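Local coordinates for protein sarcosine oxidase (Pyrococcus horikoshii, PDB 1Y56) that probably oxidises L-proline at a bound FAD, as the beta subunit of an L-proline dehydrogenase complex that also contains FMN, at residues P219-H225 against G306-P312; S314-I318 against I329-S334; Y247-Y251 against G262-Y266; V61-K65 against M339-A343. All coordinates share one frame. Residue numbers count along the deposited sequence, not the author numbering.

Contact 1 of 4, residues P219-H225 against G306-P312; sequences PIEPYKH and GYYAKTP. With FAD (flavin-adenine dinucleotide), chain I.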
# COMPACT_ATOMS: atom_id res chain seq x y z
N PRO B 219 44.73 -5.77 -22.43
CA PRO B 219 44.04 -6.37 -21.30
C PRO B 219 44.33 -5.62 -20.01
O PRO B 219 45.45 -5.63 -19.52
CB PRO B 219 44.60 -7.79 -21.27
CG PRO B 219 45.94 -7.69 -21.89
CD PRO B 219 45.89 -6.57 -22.87
N ILE B 220 43.33 -4.93 -19.49
CA ILE B 220 43.47 -4.23 -18.23
C ILE B 220 42.27 -4.58 -17.36
O ILE B 220 41.15 -4.21 -17.69
CB ILE B 220 43.54 -2.69 -18.43
CG1 ILE B 220 44.71 -2.32 -19.34
CG2 ILE B 220 43.68 -1.98 -17.09
CD1 ILE B 220 44.73 -0.85 -19.75
N GLU B 221 42.50 -5.31 -16.28
CA GLU B 221 41.40 -5.76 -15.43
C GLU B 221 41.42 -5.09 -14.06
O GLU B 221 42.48 -4.99 -13.44
CB GLU B 221 41.46 -7.28 -15.22
CG GLU B 221 41.33 -8.18 -16.45
CD GLU B 221 40.15 -7.83 -17.34
OE1 GLU B 221 40.28 -8.04 -18.57
OE2 GLU B 221 39.11 -7.34 -16.83
N PRO B 222 40.23 -4.67 -13.55
CA PRO B 222 40.18 -4.15 -12.19
C PRO B 222 40.24 -5.27 -11.16
O PRO B 222 39.48 -6.24 -11.25
CB PRO B 222 38.83 -3.44 -12.13
CG PRO B 222 37.99 -4.17 -13.10
CD PRO B 222 38.90 -4.66 -14.19
N TYR B 223 41.16 -5.16 -10.21
CA TYR B 223 41.27 -6.11 -9.10
C TYR B 223 41.10 -5.42 -7.78
O TYR B 223 41.53 -4.29 -7.59
CB TYR B 223 42.62 -6.81 -9.09
CG TYR B 223 42.74 -7.89 -10.11
CD1 TYR B 223 42.55 -9.23 -9.76
CD2 TYR B 223 43.03 -7.58 -11.45
CE1 TYR B 223 42.66 -10.24 -10.71
CE2 TYR B 223 43.14 -8.57 -12.40
CZ TYR B 223 42.96 -9.90 -12.03
OH TYR B 223 43.07 -10.87 -12.99
N LYS B 224 40.49 -6.14 -6.85
CA LYS B 224 40.26 -5.60 -5.55
C LYS B 224 41.48 -5.78 -4.68
O LYS B 224 41.83 -6.90 -4.34
CB LYS B 224 39.05 -6.26 -4.91
CG LYS B 224 38.53 -5.50 -3.70
CD LYS B 224 37.11 -5.90 -3.35
CE LYS B 224 37.05 -7.10 -2.43
NZ LYS B 224 35.66 -7.27 -1.95
N HIS B 225 42.14 -4.67 -4.35
CA HIS B 225 43.14 -4.63 -3.27
C HIS B 225 42.60 -3.88 -2.06
O HIS B 225 41.61 -3.14 -2.19
CB HIS B 225 44.49 -4.08 -3.77
CG HIS B 225 45.29 -5.10 -4.52
ND1 HIS B 225 44.99 -5.49 -5.81
CD2 HIS B 225 46.36 -5.85 -4.14
CE1 HIS B 225 45.85 -6.41 -6.21
NE2 HIS B 225 46.69 -6.65 -5.22
N GLY B 306 40.18 -0.69 -3.07
CA GLY B 306 40.34 0.07 -4.30
C GLY B 306 40.84 -0.82 -5.42
O GLY B 306 41.20 -1.99 -5.19
N TYR B 307 40.86 -0.27 -6.62
CA TYR B 307 41.26 -1.02 -7.80
C TYR B 307 42.77 -0.97 -8.04
O TYR B 307 43.39 0.09 -7.96
CB TYR B 307 40.56 -0.48 -9.04
CG TYR B 307 39.06 -0.36 -8.93
CD1 TYR B 307 38.31 -1.31 -8.23
CD2 TYR B 307 38.39 0.68 -9.55
CE1 TYR B 307 36.93 -1.19 -8.13
CE2 TYR B 307 37.02 0.80 -9.47
CZ TYR B 307 36.29 -0.13 -8.76
OH TYR B 307 34.92 -0.01 -8.69
N TYR B 308 43.36 -2.12 -8.32
CA TYR B 308 44.57 -2.13 -9.11
C TYR B 308 44.04 -2.34 -10.52
O TYR B 308 43.16 -3.18 -10.72
CB TYR B 308 45.46 -3.31 -8.74
CG TYR B 308 46.42 -3.13 -7.57
CD1 TYR B 308 46.23 -2.13 -6.59
CD2 TYR B 308 47.50 -4.02 -7.42
CE1 TYR B 308 47.12 -2.01 -5.50
CE2 TYR B 308 48.38 -3.92 -6.35
CZ TYR B 308 48.20 -2.92 -5.39
OH TYR B 308 49.10 -2.85 -4.34
N ALA B 309 44.52 -1.56 -11.48
CA ALA B 309 44.22 -1.83 -12.88
C ALA B 309 45.37 -2.64 -13.45
O ALA B 309 46.38 -2.08 -13.90
CB ALA B 309 44.02 -0.54 -13.66
N LYS B 310 45.22 -3.97 -13.41
CA LYS B 310 46.29 -4.91 -13.75
C LYS B 310 46.42 -5.23 -15.24
O LYS B 310 45.42 -5.44 -15.93
CB LYS B 310 46.12 -6.20 -12.96
CG LYS B 310 46.74 -6.16 -11.56
CD LYS B 310 46.90 -7.56 -10.95
CE LYS B 310 47.97 -8.40 -11.67
NZ LYS B 310 48.08 -9.79 -11.11
N THR B 311 47.66 -5.27 -15.73
CA THR B 311 47.99 -5.91 -17.00
C THR B 311 48.75 -7.21 -16.74
O THR B 311 49.24 -7.43 -15.63
CB THR B 311 48.87 -5.02 -17.89
OG1 THR B 311 50.09 -4.73 -17.21
CG2 THR B 311 48.14 -3.73 -18.25
N PRO B 312 48.85 -8.09 -17.76
CA PRO B 312 49.53 -9.37 -17.61
C PRO B 312 50.99 -9.29 -17.17
O PRO B 312 51.50 -10.25 -16.60
CB PRO B 312 49.45 -9.97 -19.01
CG PRO B 312 48.28 -9.33 -19.62
CD PRO B 312 48.30 -7.93 -19.12
PA FAD I . 42.21 6.79 -11.18
O1A FAD I . 41.21 5.70 -10.97
O2A FAD I . 42.73 7.53 -9.98
O5B FAD I . 41.63 7.81 -12.27
C5B FAD I . 40.77 7.37 -13.31
C4B FAD I . 39.58 8.32 -13.31
O4B FAD I . 38.86 8.16 -14.53
C3B FAD I . 38.59 8.04 -12.18
O3B FAD I . 38.56 9.16 -11.29
C2B FAD I . 37.26 7.83 -12.88
O2B FAD I . 36.18 8.56 -12.32
C1B FAD I . 37.49 8.39 -14.26
N9A FAD I . 36.60 7.78 -15.26
C8A FAD I . 36.33 6.47 -15.45
N7A FAD I . 35.43 6.36 -16.46
C5A FAD I . 35.15 7.61 -16.89
C6A FAD I . 34.33 8.12 -17.89
N6A FAD I . 33.60 7.29 -18.68
N1A FAD I . 34.27 9.45 -18.08
C2A FAD I . 35.00 10.30 -17.32
N3A FAD I . 35.80 9.84 -16.34
C4A FAD I . 35.89 8.49 -16.13
N1 FAD I . 50.16 3.62 -6.35
C2 FAD I . 51.37 4.08 -5.96
O2 FAD I . 52.11 4.59 -6.82
N3 FAD I . 51.80 4.00 -4.69
C4 FAD I . 51.04 3.46 -3.71
O4 FAD I . 51.46 3.41 -2.52
C4X FAD I . 49.79 2.95 -4.02
N5 FAD I . 48.97 2.39 -3.10
C5X FAD I . 47.75 1.91 -3.45
C6 FAD I . 46.94 1.34 -2.47
C7 FAD I . 45.67 0.85 -2.80
C7M FAD I . 44.80 0.24 -1.72
C8 FAD I . 45.22 0.93 -4.12
C8M FAD I . 43.89 0.43 -4.53
C9 FAD I . 46.03 1.50 -5.11
C9A FAD I . 47.30 2.00 -4.79
N10 FAD I . 48.06 2.54 -5.76
C10 FAD I . 49.34 3.05 -5.44
C1' FAD I . 47.57 2.59 -7.13
C2' FAD I . 47.21 4.00 -7.53
O2' FAD I . 46.06 4.36 -6.78
C3' FAD I . 46.85 4.00 -9.00
O3' FAD I . 47.94 3.45 -9.75
C4' FAD I . 46.57 5.42 -9.45
O4' FAD I . 45.51 6.01 -8.69
C5' FAD I . 46.19 5.44 -10.92
O5' FAD I . 45.74 6.76 -11.17
P FAD I . 44.79 7.02 -12.41
O1P FAD I . 45.38 6.28 -13.58
O2P FAD I . 44.54 8.50 -12.47
O3P FAD I . 43.48 6.19 -11.97

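Contact 2 of 4, residues S314-I318 against I329-S334; sequences SNPAI and IAAGFS. With FAD (flavin-adenine dinucleotide), chain I.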
# COMPACT_ATOMS: atom_id res chain seq x y z
N SER B 314 52.10 -6.49 -15.30
CA SER B 314 52.16 -5.44 -14.27
C SER B 314 52.80 -4.11 -14.70
O SER B 314 53.29 -3.37 -13.85
CB SER B 314 52.84 -5.95 -13.01
OG SER B 314 51.98 -6.85 -12.32
N ASN B 315 52.80 -3.82 -15.99
CA ASN B 315 53.26 -2.54 -16.52
C ASN B 315 52.13 -1.84 -17.25
O ASN B 315 51.29 -2.50 -17.86
CB ASN B 315 54.43 -2.73 -17.48
CG ASN B 315 55.74 -2.94 -16.75
OD1 ASN B 315 56.42 -1.98 -16.37
ND2 ASN B 315 56.13 -4.19 -16.58
N PRO B 316 52.08 -0.50 -17.20
CA PRO B 316 51.01 0.19 -17.90
C PRO B 316 51.09 0.09 -19.42
O PRO B 316 52.09 -0.39 -19.96
CB PRO B 316 51.21 1.64 -17.47
CG PRO B 316 52.64 1.72 -17.07
CD PRO B 316 52.95 0.44 -16.46
N ALA B 317 50.02 0.52 -20.07
CA ALA B 317 50.01 0.75 -21.51
C ALA B 317 49.98 2.25 -21.72
O ALA B 317 48.97 2.92 -21.43
CB ALA B 317 48.81 0.11 -22.15
N ILE B 318 51.10 2.78 -22.19
CA ILE B 318 51.27 4.20 -22.40
C ILE B 318 51.80 4.35 -23.80
O ILE B 318 52.92 3.94 -24.10
CB ILE B 318 52.25 4.80 -21.38
CG1 ILE B 318 51.74 4.53 -19.95
CG2 ILE B 318 52.44 6.29 -21.64
CD1 ILE B 318 52.77 4.77 -18.86
N ILE B 329 46.83 6.25 -24.86
CA ILE B 329 46.47 5.54 -23.66
C ILE B 329 47.58 5.70 -22.63
O ILE B 329 48.77 5.65 -22.96
CB ILE B 329 46.11 4.04 -23.97
CG1 ILE B 329 45.40 3.39 -22.78
CG2 ILE B 329 47.35 3.27 -24.42
CD1 ILE B 329 44.69 2.08 -23.09
N ALA B 330 47.17 5.95 -21.38
CA ALA B 330 48.04 5.90 -20.22
C ALA B 330 47.27 5.25 -19.08
O ALA B 330 46.68 5.95 -18.24
CB ALA B 330 48.47 7.30 -19.83
N ALA B 331 47.26 3.92 -19.05
CA ALA B 331 46.40 3.17 -18.13
C ALA B 331 46.94 1.77 -17.80
O ALA B 331 47.66 1.17 -18.59
CB ALA B 331 45.00 3.06 -18.71
N GLY B 332 46.58 1.27 -16.63
CA GLY B 332 46.97 -0.08 -16.21
C GLY B 332 48.22 -0.06 -15.35
O GLY B 332 49.15 -0.83 -15.58
N PHE B 333 48.24 0.80 -14.35
CA PHE B 333 49.46 1.00 -13.58
C PHE B 333 49.72 -0.06 -12.52
O PHE B 333 50.75 -0.05 -11.83
CB PHE B 333 49.51 2.42 -13.03
CG PHE B 333 49.59 3.48 -14.10
CD1 PHE B 333 50.81 3.80 -14.69
CD2 PHE B 333 48.45 4.13 -14.55
CE1 PHE B 333 50.89 4.78 -15.70
CE2 PHE B 333 48.52 5.11 -15.55
CZ PHE B 333 49.74 5.44 -16.13
N SER B 334 48.79 -1.01 -12.42
CA SER B 334 49.01 -2.23 -11.65
C SER B 334 49.56 -1.99 -10.24
O SER B 334 50.39 -2.76 -9.77
CB SER B 334 49.94 -3.18 -12.43
OG SER B 334 49.60 -3.24 -13.81
PA FAD I . 42.21 6.79 -11.18
O1A FAD I . 41.21 5.70 -10.97
O2A FAD I . 42.73 7.53 -9.98
O5B FAD I . 41.63 7.81 -12.27
C5B FAD I . 40.77 7.37 -13.31
C4B FAD I . 39.58 8.32 -13.31
O4B FAD I . 38.86 8.16 -14.53
C3B FAD I . 38.59 8.04 -12.18
O3B FAD I . 38.56 9.16 -11.29
C2B FAD I . 37.26 7.83 -12.88
O2B FAD I . 36.18 8.56 -12.32
C1B FAD I . 37.49 8.39 -14.26
N9A FAD I . 36.60 7.78 -15.26
C8A FAD I . 36.33 6.47 -15.45
N7A FAD I . 35.43 6.36 -16.46
C5A FAD I . 35.15 7.61 -16.89
C6A FAD I . 34.33 8.12 -17.89
N6A FAD I . 33.60 7.29 -18.68
N1A FAD I . 34.27 9.45 -18.08
C2A FAD I . 35.00 10.30 -17.32
N3A FAD I . 35.80 9.84 -16.34
C4A FAD I . 35.89 8.49 -16.13
N1 FAD I . 50.16 3.62 -6.35
C2 FAD I . 51.37 4.08 -5.96
O2 FAD I . 52.11 4.59 -6.82
N3 FAD I . 51.80 4.00 -4.69
C4 FAD I . 51.04 3.46 -3.71
O4 FAD I . 51.46 3.41 -2.52
C4X FAD I . 49.79 2.95 -4.02
N5 FAD I . 48.97 2.39 -3.10
C5X FAD I . 47.75 1.91 -3.45
C6 FAD I . 46.94 1.34 -2.47
C7 FAD I . 45.67 0.85 -2.80
C7M FAD I . 44.80 0.24 -1.72
C8 FAD I . 45.22 0.93 -4.12
C8M FAD I . 43.89 0.43 -4.53
C9 FAD I . 46.03 1.50 -5.11
C9A FAD I . 47.30 2.00 -4.79
N10 FAD I . 48.06 2.54 -5.76
C10 FAD I . 49.34 3.05 -5.44
C1' FAD I . 47.57 2.59 -7.13
C2' FAD I . 47.21 4.00 -7.53
O2' FAD I . 46.06 4.36 -6.78
C3' FAD I . 46.85 4.00 -9.00
O3' FAD I . 47.94 3.45 -9.75
C4' FAD I . 46.57 5.42 -9.45
O4' FAD I . 45.51 6.01 -8.69
C5' FAD I . 46.19 5.44 -10.92
O5' FAD I . 45.74 6.76 -11.17
P FAD I . 44.79 7.02 -12.41
O1P FAD I . 45.38 6.28 -13.58
O2P FAD I . 44.54 8.50 -12.47
O3P FAD I . 43.48 6.19 -11.97

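Contact 3 of 4, residues Y247-Y251 against G262-Y266; sequences YGHAY and GGIGY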
# COMPACT_ATOMS: atom_id res chain seq x y z
N TYR B 247 56.40 -11.90 4.34
CA TYR B 247 55.13 -11.88 5.07
C TYR B 247 53.97 -11.25 4.28
O TYR B 247 53.41 -10.23 4.66
CB TYR B 247 55.30 -11.24 6.46
CG TYR B 247 56.09 -12.08 7.43
CD1 TYR B 247 57.30 -11.62 7.98
CD2 TYR B 247 55.64 -13.36 7.80
CE1 TYR B 247 58.04 -12.41 8.87
CE2 TYR B 247 56.37 -14.15 8.69
CZ TYR B 247 57.56 -13.68 9.22
OH TYR B 247 58.26 -14.46 10.09
N GLY B 248 53.72 -11.77 3.08
CA GLY B 248 52.43 -11.67 2.40
C GLY B 248 52.41 -10.39 1.55
O GLY B 248 51.35 -9.77 1.38
N HIS B 249 53.57 -10.00 1.02
CA HIS B 249 53.70 -8.72 0.32
C HIS B 249 53.12 -7.56 1.14
O HIS B 249 52.48 -6.65 0.60
CB HIS B 249 53.09 -8.78 -1.10
CG HIS B 249 53.63 -9.89 -1.95
ND1 HIS B 249 54.79 -10.58 -1.63
CD2 HIS B 249 53.18 -10.42 -3.11
CE1 HIS B 249 55.02 -11.50 -2.56
NE2 HIS B 249 54.06 -11.42 -3.46
N ALA B 250 53.34 -7.61 2.44
CA ALA B 250 52.95 -6.53 3.32
C ALA B 250 53.73 -5.28 2.98
O ALA B 250 54.93 -5.33 2.71
CB ALA B 250 53.19 -6.91 4.75
N TYR B 251 53.01 -4.17 2.98
CA TYR B 251 53.61 -2.85 3.02
C TYR B 251 52.93 -2.07 4.14
O TYR B 251 51.71 -2.14 4.29
CB TYR B 251 53.45 -2.16 1.67
CG TYR B 251 52.03 -1.81 1.30
CD1 TYR B 251 51.22 -2.72 0.63
CD2 TYR B 251 51.50 -0.55 1.60
CE1 TYR B 251 49.92 -2.40 0.28
CE2 TYR B 251 50.20 -0.22 1.25
CZ TYR B 251 49.41 -1.15 0.59
OH TYR B 251 48.11 -0.82 0.25
N GLY B 262 48.41 0.64 5.50
CA GLY B 262 49.06 -0.40 4.72
C GLY B 262 48.13 -1.47 4.24
O GLY B 262 46.95 -1.51 4.60
N GLY B 263 48.67 -2.36 3.41
CA GLY B 263 47.92 -3.49 2.88
C GLY B 263 48.83 -4.69 2.76
O GLY B 263 49.92 -4.72 3.35
N ILE B 264 48.37 -5.68 2.00
CA ILE B 264 49.11 -6.90 1.69
C ILE B 264 48.75 -7.32 0.26
O ILE B 264 47.86 -6.72 -0.36
CB ILE B 264 48.80 -8.05 2.67
CG1 ILE B 264 47.29 -8.23 2.86
CG2 ILE B 264 49.47 -7.83 4.01
CD1 ILE B 264 46.91 -9.50 3.56
N GLY B 265 49.44 -8.34 -0.25
CA GLY B 265 49.18 -8.88 -1.59
C GLY B 265 47.75 -9.31 -1.89
O GLY B 265 47.28 -9.11 -3.01
N TYR B 266 47.06 -9.87 -0.89
CA TYR B 266 45.70 -10.41 -1.00
C TYR B 266 44.78 -9.77 -2.06
O TYR B 266 44.12 -8.77 -1.82
CB TYR B 266 45.04 -10.39 0.38
CG TYR B 266 43.73 -11.16 0.49
CD1 TYR B 266 43.71 -12.55 0.62
CD2 TYR B 266 42.51 -10.48 0.48
CE1 TYR B 266 42.50 -13.25 0.73
CE2 TYR B 266 41.31 -11.16 0.59
CZ TYR B 266 41.30 -12.54 0.71
OH TYR B 266 40.09 -13.17 0.82

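Contact 4 of 4, residues V61-K65 against M339-A343; sequences VRVMK and MMAPA. With FAD (flavin-adenine dinucleotide), chain I.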
# COMPACT_ATOMS: atom_id res chain seq x y z
N VAL B 61 63.16 2.09 -13.67
CA VAL B 61 64.10 2.73 -12.78
C VAL B 61 64.42 4.14 -13.26
O VAL B 61 64.48 5.08 -12.44
CB VAL B 61 65.38 1.89 -12.61
CG1 VAL B 61 66.52 2.72 -12.04
CG2 VAL B 61 65.09 0.68 -11.72
N ARG B 62 64.59 4.31 -14.57
CA ARG B 62 64.85 5.63 -15.15
C ARG B 62 63.62 6.53 -15.00
O ARG B 62 63.74 7.68 -14.57
CB ARG B 62 65.27 5.55 -16.62
CG ARG B 62 66.23 4.42 -16.97
CD ARG B 62 67.41 4.90 -17.79
NE ARG B 62 67.06 5.95 -18.74
CZ ARG B 62 66.92 5.77 -20.05
NH1 ARG B 62 67.11 4.57 -20.59
NH2 ARG B 62 66.59 6.79 -20.83
N VAL B 63 62.45 5.99 -15.34
CA VAL B 63 61.20 6.72 -15.19
C VAL B 63 60.96 7.18 -13.74
O VAL B 63 60.60 8.33 -13.49
CB VAL B 63 60.02 5.88 -15.71
CG1 VAL B 63 58.69 6.55 -15.40
CG2 VAL B 63 60.15 5.65 -17.20
N MET B 64 61.18 6.29 -12.77
CA MET B 64 60.99 6.64 -11.37
C MET B 64 62.06 7.59 -10.81
O MET B 64 61.75 8.46 -9.98
CB MET B 64 60.85 5.38 -10.50
CG MET B 64 59.47 4.75 -10.61
SD MET B 64 58.10 5.96 -10.64
CE MET B 64 58.29 6.71 -9.01
N LYS B 65 63.30 7.44 -11.28
CA LYS B 65 64.34 8.41 -10.96
C LYS B 65 63.87 9.78 -11.42
O LYS B 65 63.86 10.75 -10.65
CB LYS B 65 65.66 8.05 -11.66
CG LYS B 65 66.85 8.84 -11.13
CD LYS B 65 67.82 9.30 -12.23
CE LYS B 65 69.28 9.32 -11.74
NZ LYS B 65 69.56 10.07 -10.47
N MET B 339 52.91 6.95 -7.96
CA MET B 339 54.31 7.35 -8.00
C MET B 339 54.80 7.71 -9.40
O MET B 339 55.61 8.62 -9.56
CB MET B 339 55.18 6.27 -7.37
CG MET B 339 55.13 4.91 -8.02
SD MET B 339 56.14 3.72 -7.10
CE MET B 339 54.99 2.98 -5.93
N MET B 340 54.29 7.03 -10.42
CA MET B 340 54.75 7.27 -11.79
C MET B 340 54.22 8.57 -12.40
O MET B 340 54.84 9.13 -13.31
CB MET B 340 54.35 6.10 -12.70
CG MET B 340 55.24 4.89 -12.59
SD MET B 340 54.71 3.55 -13.66
CE MET B 340 54.97 4.26 -15.28
N ALA B 341 53.09 9.04 -11.89
CA ALA B 341 52.27 10.04 -12.56
C ALA B 341 53.02 11.25 -13.10
O ALA B 341 52.89 11.55 -14.29
CB ALA B 341 51.10 10.46 -11.68
N PRO B 342 53.82 11.95 -12.26
CA PRO B 342 54.56 13.12 -12.73
C PRO B 342 55.39 12.83 -13.96
O PRO B 342 55.42 13.64 -14.89
CB PRO B 342 55.48 13.41 -11.55
CG PRO B 342 54.71 12.99 -10.40
CD PRO B 342 54.09 11.71 -10.83
N ALA B 343 56.06 11.68 -13.96
CA ALA B 343 56.84 11.27 -15.11
C ALA B 343 55.98 10.89 -16.32
O ALA B 343 56.31 11.28 -17.44
CB ALA B 343 57.80 10.16 -14.75
PA FAD I . 42.21 6.79 -11.18
O1A FAD I . 41.21 5.70 -10.97
O2A FAD I . 42.73 7.53 -9.98
O5B FAD I . 41.63 7.81 -12.27
C5B FAD I . 40.77 7.37 -13.31
C4B FAD I . 39.58 8.32 -13.31
O4B FAD I . 38.86 8.16 -14.53
C3B FAD I . 38.59 8.04 -12.18
O3B FAD I . 38.56 9.16 -11.29
C2B FAD I . 37.26 7.83 -12.88
O2B FAD I . 36.18 8.56 -12.32
C1B FAD I . 37.49 8.39 -14.26
N9A FAD I . 36.60 7.78 -15.26
C8A FAD I . 36.33 6.47 -15.45
N7A FAD I . 35.43 6.36 -16.46
C5A FAD I . 35.15 7.61 -16.89
C6A FAD I . 34.33 8.12 -17.89
N6A FAD I . 33.60 7.29 -18.68
N1A FAD I . 34.27 9.45 -18.08
C2A FAD I . 35.00 10.30 -17.32
N3A FAD I . 35.80 9.84 -16.34
C4A FAD I . 35.89 8.49 -16.13
N1 FAD I . 50.16 3.62 -6.35
C2 FAD I . 51.37 4.08 -5.96
O2 FAD I . 52.11 4.59 -6.82
N3 FAD I . 51.80 4.00 -4.69
C4 FAD I . 51.04 3.46 -3.71
O4 FAD I . 51.46 3.41 -2.52
C4X FAD I . 49.79 2.95 -4.02
N5 FAD I . 48.97 2.39 -3.10
C5X FAD I . 47.75 1.91 -3.45
C6 FAD I . 46.94 1.34 -2.47
C7 FAD I . 45.67 0.85 -2.80
C7M FAD I . 44.80 0.24 -1.72
C8 FAD I . 45.22 0.93 -4.12
C8M FAD I . 43.89 0.43 -4.53
C9 FAD I . 46.03 1.50 -5.11
C9A FAD I . 47.30 2.00 -4.79
N10 FAD I . 48.06 2.54 -5.76
C10 FAD I . 49.34 3.05 -5.44
C1' FAD I . 47.57 2.59 -7.13
C2' FAD I . 47.21 4.00 -7.53
O2' FAD I . 46.06 4.36 -6.78
C3' FAD I . 46.85 4.00 -9.00
O3' FAD I . 47.94 3.45 -9.75
C4' FAD I . 46.57 5.42 -9.45
O4' FAD I . 45.51 6.01 -8.69
C5' FAD I . 46.19 5.44 -10.92
O5' FAD I . 45.74 6.76 -11.17
P FAD I . 44.79 7.02 -12.41
O1P FAD I . 45.38 6.28 -13.58
O2P FAD I . 44.54 8.50 -12.47
O3P FAD I . 43.48 6.19 -11.97

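Contact 1 of 4, residues P219-H225 against G306-P312
H225, Y308 and K310 have the most surface covered in this antiparallel strand pair. The imidazole of H225 lies face to face on the Y308 ring, with centroids 3.5 Å apart and planes 12° apart. H225 CB also makes a CH-pi contact with the same face of Y308, 4.0 Å from its centroid. K310 instead lays its alkyl chain over the Y223 ring. Its CD is 4.3 Å from the centroid, and its NZ is too far for more than a weak cation-pi attraction. All four side chains are on one sheet face. Three hydrogen-bonded pairs, E221 with K310, Y223 with Y308 and H225 with G306, each contribute two N-H...O bonds of 2.9 to 3.0 Å between N of either residue and O of its partner. On the other face P222 CB is 4.4 Å from Y307 CG. G306 abuts the dimethyl edge of the flavin: its C is 3.4 Å from FAD C8M, and a side chain there would clash with that methyl. Y308 CE1 comes within 3.7 Å of FAD C9. The arrangement is an antiparallel edge of a mixed beta sheet that lines the flavin end of the FAD pocket.

Contact 2 of 4, residues S314-I318 against I329-S334
A317 and A331 exchange two backbone hydrogen bonds and form one antiparallel hydrogen-bonded pair: A317 N gives to A331 O at 2.9 Å, and A331 N to A317 O at 3.1 Å. The next pair, I318 with A330, is non-hydrogen-bonded, and I318 CA makes a CA-H...O contact with I329 O, 2.9 Å away. The first segment becomes strand only at A317. P316 has no N-H to give, so G332 O is met by P316 CA at 3.1 Å and receives a hydrogen bond from S334 OG at 3.0 Å. N315 turns away: ND2 bonds to D313 O, OD1 is hydrogen-bonded to N60 ND2, and its carbonyl takes T311 OG1. R368 bonds P316 O; backbone bonds join I318 to Y364, I329 to G319, A330 to N199 and S334 to A309, and S334 OG adds weak hydrogen bonds with A309 O and T311 N. The F333 ring packs on P316 and I318, with CD1 3.5 Å from P316 CB and CE1 3.7 Å from I318 CD1. The pair belongs to the sheet that holds strands 8-11 and 327-331. Helix 337-354 packs on P316, I318 and F333, helix 15-26 on A330 and F333, and helix 205-212 on I329 and A331.

Contact 3 of 4, residues Y247-Y251 against G262-Y266
The phenol ring of Y251 lies over the backbone of G262 and G263. G263 N is over its face, 3.2 Å from Y251 CZ, and G262 C is over the same ring. Both residues being glycines matters here. A CB on G263 would clash with Y251 OH, so glycine there allows the ring to lie directly against the peptide. The backbone angles of G262 by themselves call for glycine, and a CB on it would run into Y251 O. In the backbone, Y251 and G263 form an antiparallel hydrogen-bonded pair. Y251 N gives to G263 O at 3.2 Å. The return bond, G263 N to Y251 O, is also 3.2 Å long but bent and weak. Further along, G265 N bonds to G248 O at 2.9 Å. Between these ties A250 CB touches I264 CG2 at 3.9 Å. Y251 also belongs to the FAD pocket and touches the cofactor. The contact is part of the beta hairpin of strands 250-253 and 261-263, in the middle of the mixed sheet. Strand 241-244 flanks the first strand and meets Y251 through M241 and I243. Strand 221-230 flanks the second. Helix 278-291 packs on I264.

Contact 4 of 4, residues V61-K65 against M339-A343
This helix-helix contact backs the pyrimidine end of the flavin in the FAD pocket. M339 N donates a hydrogen bond to FAD O2, 2.7 Å long and nearly straight. On the side of M339-A343 turned to V61-K65, the contact is apolar. The short helical segments cross at 82°, with axes 9.0 Å apart at closest approach. M64 has the most surface covered. Its CE sits 3.5 Å from M339 CB and 3.3 Å from M339 O, while its SD is 3.6 Å from M340 CG. V63 fills the space beside it: CG1 is 3.8 Å from A343 CB and 4.4 Å from M340 CE. The methyl of A343 sits against the V63 backbone, with A343 CB 3.6 Å from V63 O. The carbonyl of M339 is hydrogen-bonded by S67 and W71, further along helix 58-78. The chemistry is thus divided. Between the two segments, methionine and small aliphatic side chains give close, non-directional packing. The directional bonds come from the backbone of M339, which uses its N for FAD and its O for helix 58-78.

In the fold
From the N terminus, helix 58-78 supplies V61-K65, whose partner M339-A343 comes some 270 residues later. Contact 4 therefore closes the longest loop, and the other three lie within it. The chain next opens contact 1 at P219-H225. Contact 3 opens and closes as a hairpin before G306-P312 returns to complete contact 1. Contact 2 follows in series, and the chain then enters helix 337-354. No loops cross. Contacts 1 and 3 join strands of the same mixed sheet, with H225 packing near G265. Contacts 1 and 2 meet where S334 N probably bonds to A309 O, linking that sheet to the one holding strands 8-11 and 327-331. M340 packs contact 4 against contact 2.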